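Prohead core protein protease (Enterobacteria phage T4, PDB 5JBL) cleaves many prohead proteins as a serine protease of the inner core, switching itself on by autolysis once the prohead is assembled. Local coordinates at residues L166-T169 and Y173-V176; E82-D87 and E178-T183; V135-H140 and N149-W154; L99-A104 and A108-M113. The protein carries 3 engineered substitutions. All coordinates share one frame; numbering follows the deposited sequence.

Contact 4 comes first in the chain, then contact 3, then contact 1. All three lie inside the long loop that contact 2 closes between helix 78-93 and strand 181-189. Contacts 1 and 2 have centres about 17 Å apart and share one mixed sheet, since strand 157-168 pairs with both 174-176 and 181-189. Contact 4 holds Ala104, an engineered residue at an active-site position, and Ala108 O lies 2.8 Å from Thr183 OG1 of contact 2. Contact 3 lies about 37 Å from contact 1, centre to centre, across the chain's centre. Contacts 3 and 4 both touch a neighbouring subunit, so this side of the subunit takes part in the pentamer interface.

Contact 1: L166-T169 and Y173-V176; sequences LTDT and YRIV
This is the tip of an antiparallel beta hairpin at the surface of the mixed sheet, where strand 157-168 turns back into strand 174-176. Thr167 and Ile175 form the hydrogen-bonded pair. Thr167 N reaches Ile175 O at 2.8 Å, and Ile175 N returns a bond to Thr167 O. Leu166 with Val176 and Asp168 with Arg174 are the non-hydrogen-bonded pairs next to it, and their side chains share one face. There Leu166 CD2 rests on Val176 CG2 at 3.8 Å. Asp168 and Arg174 run alongside each other, the arginine chain bent at chi2 and chi3. Asp168 OD1 meets the guanidinium at its edge, 3.5 Å from NH1 of Arg174. This salt bridge is long, with the flat groups 84° apart.

Thr169, just past the strand, ties the start of the turn to Tyr173. Tyr173 O accepts from both N and OG1 of Thr169; the OG1 bond is 2.8 Å and comes from above the carbonyl plane. Thr169 OG1 sits between its backbone N and carbonyl carbon (chi1 67°). This also sends CG2 over the Tyr173 ring in a CH-pi contact, 4.2 Å from the centroid. The same methyl touches Ile175 CG1. On its other edge, strand 174-176 is backbone hydrogen-bonded to Lys73 and Leu75, parallel to strand 74-75. Alternating hydrogen-bonded and non-hydrogen-bonded pairs, closed by a short turn, mark an antiparallel beta hairpin.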
loop_
_atom_site.group_PDB
_atom_site.type_symbol
_atom_site.label_atom_id
_atom_site.label_comp_id
_atom_site.label_asym_id
_atom_site.label_seq_id
_atom_site.Cartn_x
_atom_site.Cartn_y
_atom_site.Cartn_z
ATOM N N LEU C 166 -6.362 28.208 -24.225
ATOM C CA LEU C 166 -7.735 28.232 -24.703
ATOM C C LEU C 166 -8.099 29.638 -25.151
ATOM O O LEU C 166 -7.595 30.627 -24.616
ATOM C CB LEU C 166 -8.702 27.772 -23.600
ATOM C CG LEU C 166 -8.393 26.408 -22.980
ATOM C CD1 LEU C 166 -9.282 26.145 -21.764
ATOM C CD2 LEU C 166 -8.582 25.319 -24.025
ATOM N N THR C 167 -8.978 29.719 -26.140
ATOM C CA THR C 167 -9.588 30.977 -26.538
ATOM C C THR C 167 -11.079 30.868 -26.281
ATOM O O THR C 167 -11.701 29.867 -26.648
ATOM C CB THR C 167 -9.328 31.302 -28.015
ATOM O OG1 THR C 167 -7.932 31.542 -28.216
ATOM C CG2 THR C 167 -10.120 32.543 -28.459
ATOM N N ASP C 168 -11.646 31.891 -25.655
ATOM C CA ASP C 168 -13.082 31.916 -25.439
ATOM C C ASP C 168 -13.790 32.368 -26.705
ATOM O O ASP C 168 -13.263 33.158 -27.491
ATOM C CB ASP C 168 -13.443 32.842 -24.275
ATOM C CG ASP C 168 -14.740 32.443 -23.583
ATOM O OD1 ASP C 168 -15.524 31.665 -24.168
ATOM O OD2 ASP C 168 -14.984 32.917 -22.453
ATOM N N THR C 169 -14.996 31.850 -26.901
ATOM C CA THR C 169 -15.777 32.151 -28.086
ATOM C C THR C 169 -16.986 33.009 -27.775
ATOM O O THR C 169 -17.632 33.494 -28.710
ATOM C CB THR C 169 -16.252 30.864 -28.773
ATOM O OG1 THR C 169 -17.197 30.197 -27.927
ATOM C CG2 THR C 169 -15.084 29.938 -29.077
ATOM N N TYR C 173 -18.243 28.022 -25.091
ATOM C CA TYR C 173 -17.162 27.043 -25.143
ATOM C C TYR C 173 -15.845 27.726 -25.496
ATOM O O TYR C 173 -15.793 28.908 -25.848
ATOM C CB TYR C 173 -17.474 25.879 -26.112
ATOM C CG TYR C 173 -17.491 26.208 -27.596
ATOM C CD1 TYR C 173 -16.372 25.979 -28.392
ATOM C CD2 TYR C 173 -18.637 26.702 -28.205
ATOM C CE1 TYR C 173 -16.386 26.260 -29.747
ATOM C CE2 TYR C 173 -18.665 26.985 -29.563
ATOM C CZ TYR C 173 -17.533 26.762 -30.327
ATOM O OH TYR C 173 -17.549 27.039 -31.671
ATOM N N ARG C 174 -14.769 26.968 -25.323
ATOM C CA ARG C 174 -13.407 27.399 -25.581
ATOM C C ARG C 174 -12.801 26.569 -26.702
ATOM O O ARG C 174 -13.138 25.398 -26.878
ATOM C CB ARG C 174 -12.542 27.290 -24.313
ATOM C CG ARG C 174 -12.537 28.525 -23.411
ATOM C CD ARG C 174 -13.877 28.930 -22.850
ATOM N NE ARG C 174 -14.537 27.919 -22.033
ATOM C CZ ARG C 174 -15.801 28.018 -21.637
ATOM N NH1 ARG C 174 -16.523 29.073 -22.004
ATOM N NH2 ARG C 174 -16.347 27.065 -20.897
ATOM N N ILE C 175 -11.912 27.191 -27.471
ATOM C CA ILE C 175 -11.183 26.515 -28.540
ATOM C C ILE C 175 -9.737 26.359 -28.094
ATOM O O ILE C 175 -9.131 27.313 -27.592
ATOM C CB ILE C 175 -11.263 27.300 -29.859
ATOM C CG1 ILE C 175 -12.720 27.439 -30.313
ATOM C CG2 ILE C 175 -10.433 26.613 -30.942
ATOM C CD1 ILE C 175 -12.899 28.325 -31.541
ATOM N N VAL C 176 -9.180 25.166 -28.291
ATOM C CA VAL C 176 -7.782 24.925 -27.947
ATOM C C VAL C 176 -6.895 25.625 -28.967
ATOM O O VAL C 176 -7.134 25.544 -30.179
ATOM C CB VAL C 176 -7.510 23.417 -27.882
ATOM C CG1 VAL C 176 -6.056 23.131 -27.550
ATOM C CG2 VAL C 176 -8.419 22.778 -26.833
#

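Contact 2: E82-D87 and E178-T183; sequences EKAVKD and EGFKLT
Ala84 packs on Phe180 and Leu182, joining helix 78-93 to the start of strand 181-189 in a buried helix-on-sheet contact. The packing is apolar. Ala84 CB points at the strand segment and lies 3.6 Å from Phe180 CD1, meeting the ring obliquely. Phe180 has CG anti to its backbone N (chi1 171°), which brings its ring round to the helix. The ring also packs on Ile80 of the same helix and makes an edge-to-face contact with Tyr76. Leu182 points toward the helix as well. Its CB is 4.2 Å from Ala84 CB, and its CD2 is 4.3 Å from Val85 CG2, a looser touch. Tyr88, one turn further along the helix, packs on Leu182 too. Val85 itself points away from the strand and leans on Trp124 of strand 115-125.

Along one edge the strand pairs by backbone bonds with strand 157-168, through Lys181 to Leu163 and Thr183 to Arg161. The helix therefore lies on a sheet that carries Ala159, an active-site position changed in this structure; the Ala159 side chain is about 10 Å from that of Leu182. The polar link between helix and strand is indirect. One water accepts from Leu182 N at 2.8 Å and lies 2.8 Å from Ala84 O, to which it can donate.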
loop_
_atom_site.group_PDB
_atom_site.type_symbol
_atom_site.label_atom_id
_atom_site.label_comp_id
_atom_site.label_asym_id
_atom_site.label_seq_id
_atom_site.Cartn_x
_atom_site.Cartn_y
_atom_site.Cartn_z
ATOM N N GLU C 82 -4.347 16.618 -34.761
ATOM C CA GLU C 82 -3.561 15.759 -35.644
ATOM C C GLU C 82 -2.075 15.903 -35.358
ATOM O O GLU C 82 -1.348 14.906 -35.281
ATOM C CB GLU C 82 -3.843 16.101 -37.103
ATOM C CG GLU C 82 -5.046 15.412 -37.662
ATOM C CD GLU C 82 -5.328 15.852 -39.075
ATOM O OE1 GLU C 82 -4.748 16.872 -39.492
ATOM O OE2 GLU C 82 -6.139 15.194 -39.754
ATOM N N LYS C 83 -1.618 17.146 -35.185
ATOM C CA LYS C 83 -0.218 17.410 -34.894
ATOM C C LYS C 83 0.168 16.858 -33.527
ATOM O O LYS C 83 1.231 16.245 -33.375
ATOM C CB LYS C 83 0.027 18.921 -34.973
ATOM C CG LYS C 83 1.391 19.390 -34.542
ATOM C CD LYS C 83 2.465 18.829 -35.444
ATOM C CE LYS C 83 3.844 19.303 -35.027
ATOM N NZ LYS C 83 4.922 18.569 -35.752
ATOM N N ALA C 84 -0.690 17.055 -32.523
ATOM C CA ALA C 84 -0.394 16.585 -31.175
ATOM C C ALA C 84 -0.364 15.066 -31.104
ATOM O O ALA C 84 0.459 14.490 -30.377
ATOM C CB ALA C 84 -1.429 17.149 -30.191
ATOM N N VAL C 85 -1.271 14.402 -31.827
ATOM C CA VAL C 85 -1.312 12.944 -31.814
ATOM C C VAL C 85 -0.101 12.364 -32.545
ATOM O O VAL C 85 0.527 11.404 -32.075
ATOM C CB VAL C 85 -2.648 12.465 -32.414
ATOM C CG1 VAL C 85 -2.559 11.015 -32.815
ATOM C CG2 VAL C 85 -3.775 12.655 -31.382
ATOM N N LYS C 86 0.276 12.964 -33.675
ATOM C CA LYS C 86 1.460 12.495 -34.397
ATOM C C LYS C 86 2.707 12.573 -33.523
ATOM O O LYS C 86 3.495 11.626 -33.460
ATOM C CB LYS C 86 1.653 13.319 -35.672
ATOM C CG LYS C 86 2.929 12.999 -36.441
ATOM C CD LYS C 86 2.772 13.322 -37.924
ATOM C CE LYS C 86 1.744 12.416 -38.593
ATOM N NZ LYS C 86 1.576 12.742 -40.036
ATOM N N ASP C 87 2.895 13.692 -32.825
ATOM C CA ASP C 87 4.064 13.830 -31.966
ATOM C C ASP C 87 4.016 12.846 -30.807
ATOM O O ASP C 87 5.042 12.281 -30.419
ATOM C CB ASP C 87 4.159 15.265 -31.446
ATOM C CG ASP C 87 4.610 16.254 -32.521
ATOM O OD1 ASP C 87 5.144 15.808 -33.566
ATOM O OD2 ASP C 87 4.429 17.481 -32.314
ATOM N N GLU C 178 -3.349 26.803 -31.054
ATOM C CA GLU C 178 -2.250 26.131 -31.728
ATOM C C GLU C 178 -1.127 25.849 -30.739
ATOM O O GLU C 178 -0.864 26.635 -29.826
ATOM C CB GLU C 178 -1.760 27.001 -32.901
ATOM C CG GLU C 178 -0.841 26.306 -33.884
ATOM C CD GLU C 178 -0.377 27.228 -35.007
ATOM O OE1 GLU C 178 -0.920 28.348 -35.127
ATOM O OE2 GLU C 178 0.524 26.829 -35.776
ATOM N N GLY C 179 -0.471 24.709 -30.910
ATOM C CA GLY C 179 0.614 24.338 -30.034
ATOM C C GLY C 179 0.255 23.373 -28.930
ATOM O O GLY C 179 1.123 23.067 -28.104
ATOM N N PHE C 180 -0.998 22.908 -28.867
ATOM C CA PHE C 180 -1.378 21.924 -27.869
ATOM C C PHE C 180 -0.448 20.725 -27.930
ATOM O O PHE C 180 -0.099 20.245 -29.010
ATOM C CB PHE C 180 -2.818 21.451 -28.086
ATOM C CG PHE C 180 -3.194 20.276 -27.227
ATOM C CD1 PHE C 180 -3.259 19.000 -27.759
ATOM C CD2 PHE C 180 -3.449 20.447 -25.876
ATOM C CE1 PHE C 180 -3.592 17.925 -26.973
ATOM C CE2 PHE C 180 -3.788 19.380 -25.074
ATOM C CZ PHE C 180 -3.860 18.109 -25.618
ATOM N N LYS C 181 -0.051 20.237 -26.762
ATOM C CA LYS C 181 0.840 19.093 -26.667
ATOM C C LYS C 181 0.147 18.007 -25.856
ATOM O O LYS C 181 -0.322 18.260 -24.743
ATOM C CB LYS C 181 2.178 19.486 -26.037
ATOM C CG LYS C 181 3.081 18.295 -25.745
ATOM C CD LYS C 181 4.417 18.729 -25.166
ATOM C CE LYS C 181 5.418 17.581 -25.154
ATOM N NZ LYS C 181 6.559 17.865 -24.239
ATOM N N LEU C 182 0.055 16.811 -26.422
ATOM C CA LEU C 182 -0.555 15.681 -25.738
ATOM C C LEU C 182 0.518 14.981 -24.907
ATOM O O LEU C 182 1.524 14.533 -25.453
ATOM C CB LEU C 182 -1.165 14.719 -26.762
ATOM C CG LEU C 182 -1.920 13.508 -26.197
ATOM C CD1 LEU C 182 -3.120 13.997 -25.393
ATOM C CD2 LEU C 182 -2.371 12.606 -27.330
ATOM N N THR C 183 0.322 14.884 -23.596
ATOM C CA THR C 183 1.349 14.274 -22.755
ATOM C C THR C 183 0.971 12.906 -22.209
ATOM O O THR C 183 1.862 12.111 -21.921
ATOM C CB THR C 183 1.722 15.203 -21.587
ATOM O OG1 THR C 183 0.576 15.477 -20.777
ATOM C CG2 THR C 183 2.294 16.513 -22.111
HETATM O O HOH W 1 1.811 16.118 -28.539
#

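Contact 3: V135-H140 and N149-W154; sequences VIEGDH and NIRAGW
Arg151 grips Glu137 with a two-pronged salt bridge. NH1 of Arg151 bonds to OE1 of Glu137 at 2.6 Å, and NH2 of Arg151 to OE2 of Glu137 at 3.0 Å. Both bonds are nearly straight (172° and 167°). The side chains approach from opposite directions, and the carboxylate comes end-on to the guanidinium edge. Its oxygens stay close to the guanidinium plane, but the flat groups are twisted 38° apart. NH1 therefore meets OE1 from above the carboxylate plane. NH2 meets OE2 on the syn side, also tilted out of that plane. The Arg151 chain is extended from CG to NE, which carries the charge out to the loop. Its NE makes a second salt bridge, to Asp38. Two acids thus share one arginine and fix the direction of its guanidinium.

The apolar packing is slight: Val135 CG2 touches Ile150 CD1 at 4.2 Å. Past Arg151 the chain turns at Gly153 in a Schellman motif. Gly153 N bonds to Ile150 O and Trp154 N to Asn149 O.

All residues but Val135 fall in the 136-155 region found by experiment to be involved in homomultimerization. Asn149 ND2 reaches Pro112 O of a neighbouring subunit, and Asp139 OD2 forms a salt bridge with Lys145 of a different neighbouring subunit. The contact joins the end of strand 128-135 to the end of helix 142-151, beside Leu57 and Ile59 of strand 53-65.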
loop_
_atom_site.group_PDB
_atom_site.type_symbol
_atom_site.label_atom_id
_atom_site.label_comp_id
_atom_site.label_asym_id
_atom_site.label_seq_id
_atom_site.Cartn_x
_atom_site.Cartn_y
_atom_site.Cartn_z
ATOM N N VAL C 135 -3.923 -3.334 -20.435
ATOM C CA VAL C 135 -3.932 -3.153 -18.986
ATOM C C VAL C 135 -2.719 -3.866 -18.398
ATOM O O VAL C 135 -2.407 -5.001 -18.779
ATOM C CB VAL C 135 -5.245 -3.677 -18.381
ATOM C CG1 VAL C 135 -5.217 -3.578 -16.852
ATOM C CG2 VAL C 135 -6.406 -2.893 -18.927
ATOM N N ILE C 136 -1.990 -3.182 -17.521
ATOM C CA ILE C 136 -0.796 -3.763 -16.907
ATOM C C ILE C 136 -1.232 -4.736 -15.814
ATOM O O ILE C 136 -1.950 -4.356 -14.893
ATOM C CB ILE C 136 0.115 -2.669 -16.341
ATOM C CG1 ILE C 136 0.533 -1.728 -17.475
ATOM C CG2 ILE C 136 1.326 -3.302 -15.625
ATOM C CD1 ILE C 136 1.193 -0.438 -17.032
ATOM N N GLU C 137 -0.854 -6.003 -15.936
ATOM C CA GLU C 137 -1.241 -6.977 -14.924
ATOM C C GLU C 137 -0.013 -7.581 -14.258
ATOM O O GLU C 137 1.066 -7.642 -14.857
ATOM C CB GLU C 137 -2.100 -8.081 -15.521
ATOM C CG GLU C 137 -3.468 -7.578 -15.981
ATOM C CD GLU C 137 -4.403 -8.727 -16.259
ATOM O OE1 GLU C 137 -4.884 -9.332 -15.266
ATOM O OE2 GLU C 137 -4.614 -9.061 -17.448
ATOM N N GLY C 138 -0.200 -8.052 -13.023
ATOM C CA GLY C 138 0.865 -8.650 -12.241
ATOM C C GLY C 138 1.661 -7.683 -11.393
ATOM O O GLY C 138 2.691 -8.074 -10.833
ATOM N N ASP C 139 1.221 -6.434 -11.272
ATOM C CA ASP C 139 2.012 -5.414 -10.603
ATOM C C ASP C 139 1.659 -5.235 -9.139
ATOM O O ASP C 139 2.339 -4.469 -8.454
ATOM C CB ASP C 139 1.860 -4.066 -11.329
ATOM C CG ASP C 139 0.445 -3.508 -11.256
ATOM O OD1 ASP C 139 -0.491 -4.252 -10.897
ATOM O OD2 ASP C 139 0.268 -2.302 -11.558
ATOM N N HIS C 140 0.617 -5.920 -8.650
ATOM C CA HIS C 140 0.080 -5.701 -7.309
ATOM C C HIS C 140 -0.176 -4.223 -7.049
ATOM O O HIS C 140 -0.052 -3.753 -5.920
ATOM C CB HIS C 140 0.989 -6.302 -6.231
ATOM C CG HIS C 140 1.170 -7.783 -6.361
ATOM N ND1 HIS C 140 0.256 -8.690 -5.866
ATOM C CD2 HIS C 140 2.143 -8.518 -6.951
ATOM C CE1 HIS C 140 0.664 -9.918 -6.134
ATOM N NE2 HIS C 140 1.806 -9.841 -6.791
ATOM N N ASN C 149 -11.261 -4.492 -11.403
ATOM C CA ASN C 149 -12.489 -3.721 -11.577
ATOM C C ASN C 149 -13.181 -4.118 -12.873
ATOM O O ASN C 149 -14.401 -4.324 -12.911
ATOM C CB ASN C 149 -12.195 -2.215 -11.619
ATOM C CG ASN C 149 -11.837 -1.605 -10.268
ATOM O OD1 ASN C 149 -11.676 -2.292 -9.255
ATOM N ND2 ASN C 149 -11.708 -0.273 -10.258
ATOM N N ILE C 150 -12.414 -4.183 -13.962
ATOM C CA ILE C 150 -12.976 -4.553 -15.259
ATOM C C ILE C 150 -13.543 -5.967 -15.221
ATOM O O ILE C 150 -14.633 -6.225 -15.749
ATOM C CB ILE C 150 -11.906 -4.405 -16.363
ATOM C CG1 ILE C 150 -11.648 -2.929 -16.664
ATOM C CG2 ILE C 150 -12.325 -5.119 -17.612
ATOM C CD1 ILE C 150 -10.391 -2.686 -17.533
ATOM N N ARG C 151 -12.822 -6.913 -14.602
ATOM C CA ARG C 151 -13.355 -8.266 -14.587
ATOM C C ARG C 151 -14.561 -8.393 -13.673
ATOM O O ARG C 151 -15.375 -9.303 -13.866
ATOM C CB ARG C 151 -12.271 -9.280 -14.205
ATOM C CG ARG C 151 -11.233 -9.383 -15.314
ATOM C CD ARG C 151 -10.222 -10.474 -15.132
ATOM N NE ARG C 151 -9.341 -10.487 -16.294
ATOM C CZ ARG C 151 -8.055 -10.157 -16.277
ATOM N NH1 ARG C 151 -7.469 -9.813 -15.143
ATOM N NH2 ARG C 151 -7.342 -10.198 -17.402
ATOM N N ALA C 152 -14.727 -7.477 -12.722
ATOM C CA ALA C 152 -15.967 -7.460 -11.965
ATOM C C ALA C 152 -17.101 -6.813 -12.742
ATOM O O ALA C 152 -18.245 -6.851 -12.291
ATOM C CB ALA C 152 -15.751 -6.739 -10.625
ATOM N N GLY C 153 -16.820 -6.207 -13.889
ATOM C CA GLY C 153 -17.856 -5.637 -14.729
ATOM C C GLY C 153 -17.710 -4.155 -15.020
ATOM O O GLY C 153 -18.478 -3.631 -15.832
ATOM N N TRP C 154 -16.755 -3.454 -14.424
ATOM C CA TRP C 154 -16.609 -2.024 -14.669
ATOM C C TRP C 154 -16.277 -1.737 -16.131
ATOM O O TRP C 154 -15.409 -2.382 -16.732
ATOM C CB TRP C 154 -15.502 -1.446 -13.783
ATOM C CG TRP C 154 -15.396 0.067 -13.825
ATOM C CD1 TRP C 154 -16.434 0.952 -13.892
ATOM C CD2 TRP C 154 -14.193 0.862 -13.795
ATOM N NE1 TRP C 154 -15.960 2.243 -13.895
ATOM C CE2 TRP C 154 -14.591 2.220 -13.832
ATOM C CE3 TRP C 154 -12.828 0.558 -13.735
ATOM C CZ2 TRP C 154 -13.678 3.266 -13.827
ATOM C CZ3 TRP C 154 -11.913 1.599 -13.714
ATOM C CH2 TRP C 154 -12.339 2.940 -13.768
#

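Contact 4: L99-A104 and A108-M113; sequences LGELNA and ANVDPM. Engineered in segment 99-104: Ala104 (natural residue His).
The Glu101 carboxylate lies against the backbone at Val110 and Asp111. OE2 of Glu101 takes the N-H of Asp111 at 2.8 Å in a nearly straight bond (165°). The donor stands above the carboxylate plane, 46° out of it. OE2 of Glu101 is also 3.2 Å from Val110 CA, and nearer the backbone Glu101 CG rests on Val110 CG2 at 3.7 Å. The Glu101 side chain is extended beyond CG, which carries OE2 to the Asp111 N-H. The same OE2 has salt bridges to Arg107 and Arg161, which fix the group.

Strand 99-101 pairs with strand 115-125. The segment 108-113 belongs to the connection between them. The segment 99-104 leads to Ala104, an engineered residue at the active-site position, where the natural residue is His. Leu99 packs along this connection. Its CB meets Val110 CG2 at 3.7 Å, while CD1 reaches Pro112 CB at 4.1 Å, crossing that ring at about a right angle.

Asp111 turns its carboxylate away from Glu101. With CG anti to the backbone N (chi1 175°), its OD1 accepts from Met113 N at 2.9 Å, forming an Asx turn. Asp111 OD1 also accepts from Asn103 ND2 of a neighbouring subunit.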
loop_
_atom_site.group_PDB
_atom_site.type_symbol
_atom_site.label_atom_id
_atom_site.label_comp_id
_atom_site.label_asym_id
_atom_site.label_seq_id
_atom_site.Cartn_x
_atom_site.Cartn_y
_atom_site.Cartn_z
ATOM N N LEU C 99 2.487 5.211 -21.187
ATOM C CA LEU C 99 1.789 4.758 -19.996
ATOM C C LEU C 99 0.629 5.684 -19.640
ATOM O O LEU C 99 0.608 6.873 -19.977
ATOM C CB LEU C 99 2.759 4.684 -18.813
ATOM C CG LEU C 99 3.984 3.804 -19.058
ATOM C CD1 LEU C 99 4.948 3.804 -17.868
ATOM C CD2 LEU C 99 3.520 2.380 -19.370
ATOM N N GLY C 100 -0.353 5.117 -18.931
ATOM C CA GLY C 100 -1.402 5.911 -18.334
ATOM C C GLY C 100 -1.750 5.349 -16.972
ATOM O O GLY C 100 -1.363 4.239 -16.639
ATOM N N GLU C 101 -2.516 6.129 -16.206
ATOM C CA GLU C 101 -2.773 5.841 -14.804
ATOM C C GLU C 101 -4.248 5.535 -14.586
ATOM O O GLU C 101 -5.070 5.633 -15.492
ATOM C CB GLU C 101 -2.329 7.014 -13.927
ATOM C CG GLU C 101 -0.853 7.388 -14.132
ATOM C CD GLU C 101 -0.361 8.532 -13.231
ATOM O OE1 GLU C 101 -0.898 8.721 -12.115
ATOM O OE2 GLU C 101 0.579 9.253 -13.640
ATOM N N LEU C 102 -4.571 5.156 -13.360
ATOM C CA LEU C 102 -5.949 5.010 -12.914
ATOM C C LEU C 102 -6.257 6.246 -12.076
ATOM O O LEU C 102 -5.575 6.487 -11.078
ATOM C CB LEU C 102 -6.126 3.723 -12.105
ATOM C CG LEU C 102 -7.492 3.421 -11.467
ATOM C CD1 LEU C 102 -8.574 3.426 -12.529
ATOM C CD2 LEU C 102 -7.443 2.059 -10.785
ATOM N N ASN C 103 -7.248 7.040 -12.522
ATOM C CA ASN C 103 -7.506 8.430 -12.117
ATOM C C ASN C 103 -6.560 9.372 -12.844
ATOM O O ASN C 103 -5.368 9.070 -12.979
ATOM C CB ASN C 103 -7.354 8.643 -10.604
ATOM C CG ASN C 103 -8.391 7.895 -9.811
ATOM O OD1 ASN C 103 -9.535 7.769 -10.243
ATOM N ND2 ASN C 103 -7.996 7.381 -8.647
ATOM N N ALA C 104 -7.068 10.521 -13.299
ATOM C CA ALA C 104 -6.224 11.495 -13.973
ATOM C C ALA C 104 -5.720 12.491 -12.933
ATOM O O ALA C 104 -6.505 13.313 -12.445
ATOM C CB ALA C 104 -6.988 12.206 -15.081
ATOM N N ALA C 108 1.199 16.737 -15.614
ATOM C CA ALA C 108 1.305 16.452 -17.043
ATOM C C ALA C 108 1.976 15.119 -17.360
ATOM O O ALA C 108 1.735 14.562 -18.439
ATOM C CB ALA C 108 2.070 17.577 -17.737
ATOM N N ASN C 109 2.808 14.611 -16.461
ATOM C CA ASN C 109 3.625 13.420 -16.658
ATOM C C ASN C 109 2.971 12.197 -16.017
ATOM O O ASN C 109 2.287 12.302 -15.000
ATOM C CB ASN C 109 5.005 13.648 -16.030
ATOM C CG ASN C 109 4.909 13.969 -14.526
ATOM O OD1 ASN C 109 4.373 15.015 -14.132
ATOM N ND2 ASN C 109 5.415 13.063 -13.686
ATOM N N VAL C 110 3.190 11.026 -16.613
ATOM C CA VAL C 110 2.755 9.789 -15.973
ATOM C C VAL C 110 3.792 9.374 -14.940
ATOM O O VAL C 110 5.006 9.523 -15.143
ATOM C CB VAL C 110 2.501 8.673 -17.010
ATOM C CG1 VAL C 110 3.725 8.421 -17.843
ATOM C CG2 VAL C 110 2.127 7.371 -16.319
ATOM N N ASP C 111 3.313 8.866 -13.809
ATOM C CA ASP C 111 4.182 8.306 -12.792
ATOM C C ASP C 111 4.221 6.802 -13.009
ATOM O O ASP C 111 3.196 6.137 -12.806
ATOM C CB ASP C 111 3.643 8.648 -11.403
ATOM C CG ASP C 111 4.425 7.997 -10.266
ATOM O OD1 ASP C 111 5.278 7.119 -10.506
ATOM O OD2 ASP C 111 4.136 8.345 -9.100
ATOM N N PRO C 112 5.358 6.216 -13.407
ATOM C CA PRO C 112 5.350 4.786 -13.756
ATOM C C PRO C 112 5.008 3.885 -12.576
ATOM O O PRO C 112 4.531 2.759 -12.799
ATOM C CB PRO C 112 6.777 4.536 -14.279
ATOM C CG PRO C 112 7.616 5.628 -13.658
ATOM C CD PRO C 112 6.672 6.837 -13.632
ATOM N N MET C 113 5.229 4.342 -11.338
ATOM C CA MET C 113 4.762 3.583 -10.178
ATOM C C MET C 113 3.242 3.528 -10.107
ATOM O O MET C 113 2.693 2.649 -9.433
ATOM C CB MET C 113 5.324 4.194 -8.891
ATOM C CG MET C 113 6.440 3.391 -8.210
ATOM S SD MET C 113 5.974 1.769 -7.561
ATOM C CE MET C 113 4.632 2.244 -6.486
#